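Local coordinates for transcriptional regulator, TetR family (Thermus thermophilus, PDB 3VPR), which probably binds operator DNA as a dimeric helix-turn-helix repressor of the TetR family, switching off transcription of its target genes, at residues R149-M154 and D179-G184. Residues are numbered along the deposited sequence; the frame is centred on the assembly and turned at random.
Sequences RAVLSM and DLILRG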
ATOM      1  N   ARG A 149      -6.815   6.862   8.168  1.00 32.58           N
ATOM      2  CA  ARG A 149      -6.427   6.202   6.935  1.00 36.57           C
ATOM      3  C   ARG A 149      -5.055   6.728   6.491  1.00 29.80           C
ATOM      4  O   ARG A 149      -4.236   5.990   5.944  1.00 32.86           O
ATOM      5  CB  ARG A 149      -7.490   6.459   5.858  1.00 39.90           C
ATOM      6  CG  ARG A 149      -7.264   5.718   4.552  1.00 58.09           C
ATOM      7  CD  ARG A 149      -7.495   4.231   4.723  1.00 69.77           C
ATOM      8  NE  ARG A 149      -8.857   3.954   5.170  1.00 78.15           N
ATOM      9  CZ  ARG A 149      -9.342   2.734   5.372  1.00 75.78           C
ATOM     10  NH1 ARG A 149      -8.573   1.673   5.166  1.00 76.04           N
ATOM     11  NH2 ARG A 149     -10.596   2.575   5.780  1.00 73.92           N
ATOM     12  N   ALA A 150      -4.799   8.002   6.749  1.00 27.27           N
ATOM     13  CA  ALA A 150      -3.521   8.597   6.370  1.00 23.57           C
ATOM     14  C   ALA A 150      -2.394   7.898   7.128  1.00 34.34           C
ATOM     15  O   ALA A 150      -1.387   7.497   6.542  1.00 36.93           O
ATOM     16  CB  ALA A 150      -3.522  10.077   6.687  1.00 23.71           C
ATOM     17  N   VAL A 151      -2.574   7.749   8.435  1.00 29.70           N
ATOM     18  CA  VAL A 151      -1.578   7.091   9.268  1.00 34.49           C
ATOM     19  C   VAL A 151      -1.359   5.616   8.883  1.00 31.00           C
ATOM     20  O   VAL A 151      -0.218   5.174   8.712  1.00 33.60           O
ATOM     21  CB  VAL A 151      -1.983   7.164  10.763  1.00 29.51           C
ATOM     22  CG1 VAL A 151      -0.955   6.450  11.623  1.00 27.36           C
ATOM     23  CG2 VAL A 151      -2.112   8.608  11.183  1.00 28.81           C
ATOM     24  N   LEU A 152      -2.444   4.858   8.750  1.00 30.36           N
ATOM     25  CA  LEU A 152      -2.328   3.448   8.398  1.00 33.98           C
ATOM     26  C   LEU A 152      -1.639   3.319   7.040  1.00 40.30           C
ATOM     27  O   LEU A 152      -0.842   2.399   6.821  1.00 35.81           O
ATOM     28  CB  LEU A 152      -3.713   2.781   8.390  1.00 31.75           C
ATOM     29  CG  LEU A 152      -4.332   2.487   9.776  1.00 43.17           C
ATOM     30  CD1 LEU A 152      -5.784   2.043   9.630  1.00 30.54           C
ATOM     31  CD2 LEU A 152      -3.521   1.399  10.488  1.00 35.38           C
ATOM     32  N   SER A 153      -1.925   4.253   6.134  1.00 33.15           N
ATOM     33  CA  SER A 153      -1.287   4.218   4.823  1.00 33.42           C
ATOM     34  C   SER A 153       0.226   4.349   4.988  1.00 32.69           C
ATOM     35  O   SER A 153       0.992   3.633   4.348  1.00 30.62           O
ATOM     36  CB  SER A 153      -1.813   5.347   3.924  1.00 32.82           C
ATOM     37  OG  SER A 153      -3.199   5.177   3.659  1.00 34.98           O
HETATM   38  N   MSE A 154       0.670   5.258   5.848  1.00 32.51           N
HETATM   39  CA  MSE A 154       2.108   5.417   6.033  1.00 36.34           C
HETATM   40  C   MSE A 154       2.727   4.130   6.589  1.00 37.95           C
HETATM   41  O   MSE A 154       3.748   3.650   6.091  1.00 38.64           O
HETATM   42  CB  MSE A 154       2.408   6.594   6.969  1.00 35.93           C
HETATM   43  CG  MSE A 154       2.024   7.961   6.408  1.00 39.53           C
HETATM   44 SE   MSE A 154       2.216   9.397   7.708  1.00 53.19          SE
HETATM   45  CE  MSE A 154       0.429   9.490   8.376  1.00 51.27           C
ATOM     46  N   ASP A 179       6.119  12.622  13.924  1.00 40.31           N
ATOM     47  CA  ASP A 179       6.478  14.029  14.031  1.00 39.13           C
ATOM     48  C   ASP A 179       5.853  14.775  12.858  1.00 36.79           C
ATOM     49  O   ASP A 179       5.276  15.859  13.021  1.00 35.28           O
ATOM     50  CB  ASP A 179       8.001  14.213  13.988  1.00 36.85           C
ATOM     51  CG  ASP A 179       8.399  15.674  13.771  1.00 46.95           C
ATOM     52  OD1 ASP A 179       8.257  16.490  14.702  1.00 52.16           O
ATOM     53  OD2 ASP A 179       8.838  16.016  12.655  1.00 55.67           O
ATOM     54  N   LEU A 180       5.952  14.179  11.675  1.00 35.16           N
ATOM     55  CA  LEU A 180       5.414  14.809  10.470  1.00 32.64           C
ATOM     56  C   LEU A 180       3.904  14.982  10.511  1.00 35.08           C
ATOM     57  O   LEU A 180       3.396  16.057  10.225  1.00 38.96           O
ATOM     58  CB  LEU A 180       5.801  13.994   9.228  1.00 29.02           C
ATOM     59  CG  LEU A 180       5.309  14.528   7.880  1.00 42.46           C
ATOM     60  CD1 LEU A 180       5.795  15.965   7.672  1.00 41.11           C
ATOM     61  CD2 LEU A 180       5.820  13.629   6.761  1.00 50.26           C
ATOM     62  N   ILE A 181       3.185  13.928  10.879  1.00 32.78           N
ATOM     63  CA  ILE A 181       1.730  13.988  10.908  1.00 33.38           C
ATOM     64  C   ILE A 181       1.214  14.842  12.061  1.00 35.23           C
ATOM     65  O   ILE A 181       0.180  15.499  11.944  1.00 36.09           O
ATOM     66  CB  ILE A 181       1.105  12.550  10.986  1.00 33.06           C
ATOM     67  CG1 ILE A 181      -0.394  12.608  10.685  1.00 37.23           C
ATOM     68  CG2 ILE A 181       1.312  11.944  12.373  1.00 36.30           C
ATOM     69  CD1 ILE A 181      -0.711  13.016   9.271  1.00 34.85           C
ATOM     70  N   LEU A 182       1.934  14.850  13.176  1.00 29.26           N
ATOM     71  CA  LEU A 182       1.495  15.648  14.317  1.00 36.25           C
ATOM     72  C   LEU A 182       1.676  17.151  14.098  1.00 33.51           C
ATOM     73  O   LEU A 182       0.747  17.924  14.287  1.00 36.22           O
ATOM     74  CB  LEU A 182       2.255  15.236  15.580  1.00 35.74           C
ATOM     75  CG  LEU A 182       1.956  16.027  16.851  1.00 43.21           C
ATOM     76  CD1 LEU A 182       0.524  15.784  17.292  1.00 32.81           C
ATOM     77  CD2 LEU A 182       2.926  15.599  17.957  1.00 50.81           C
ATOM     78  N   ARG A 183       2.874  17.549  13.680  1.00 39.70           N
ATOM     79  CA  ARG A 183       3.197  18.963  13.483  1.00 44.36           C
ATOM     80  C   ARG A 183       2.935  19.535  12.083  1.00 44.57           C
ATOM     81  O   ARG A 183       2.662  20.735  11.943  1.00 42.27           O
ATOM     82  CB  ARG A 183       4.661  19.194  13.872  1.00 40.45           C
ATOM     83  CG  ARG A 183       4.990  18.705  15.286  1.00 53.03           C
ATOM     84  CD  ARG A 183       6.492  18.698  15.557  1.00 62.22           C
ATOM     85  NE  ARG A 183       7.089  20.024  15.404  1.00 70.61           N
ATOM     86  CZ  ARG A 183       8.376  20.298  15.598  1.00 73.98           C
ATOM     87  NH1 ARG A 183       9.218  19.334  15.959  1.00 54.28           N
ATOM     88  NH2 ARG A 183       8.824  21.537  15.418  1.00 69.53           N
ATOM     89  N   GLY A 184       3.020  18.700  11.052  1.00 32.15           N
ATOM     90  CA  GLY A 184       2.769  19.191   9.706  1.00 35.90           C
ATOM     91  C   GLY A 184       4.036  19.644   9.010  1.00 34.56           C
ATOM     92  O   GLY A 184       5.102  19.738   9.639  1.00 36.63           O
TER
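I181 reaches from helix 170-183 toward helix 144-161, and its main partner is the terminal methyl of M154, a selenomethionine in this model. CB of I181 lies 4.1 Å from M154 CE. The longer branch leaves with CG1 anti to the backbone N (chi1 -167°), a turn that carries it across toward helix 144-161. CG1 passes CE of M154 and also comes within 4.4 Å of V151 CG2, a looser touch. At the tip, I181 CD1 makes the nearest approach of the pair, 3.8 Å from M154 CE. M154 meets this branch with its methyl alone, because its chain bends at chi3 (-95°) and folds CE back to 3.9 Å from V151 CG2 on its own helix. The join is thus small, buried and wholly apolar; across segments 149-154 and 179-184 the nearest CA atoms, those of V151 and I181, are 7.8 Å apart. Beyond it, V151 packs on M83 of helix 75-92 and L126 of helix 109-135, tying the pair into the helical C-terminal domain. On the dimer side, S153 meets W157 of the second subunit and L180 meets I181 of that subunit, consistent with the four-helix bundle through which TetR-family repressors dimerise, built from two such helices of each subunit.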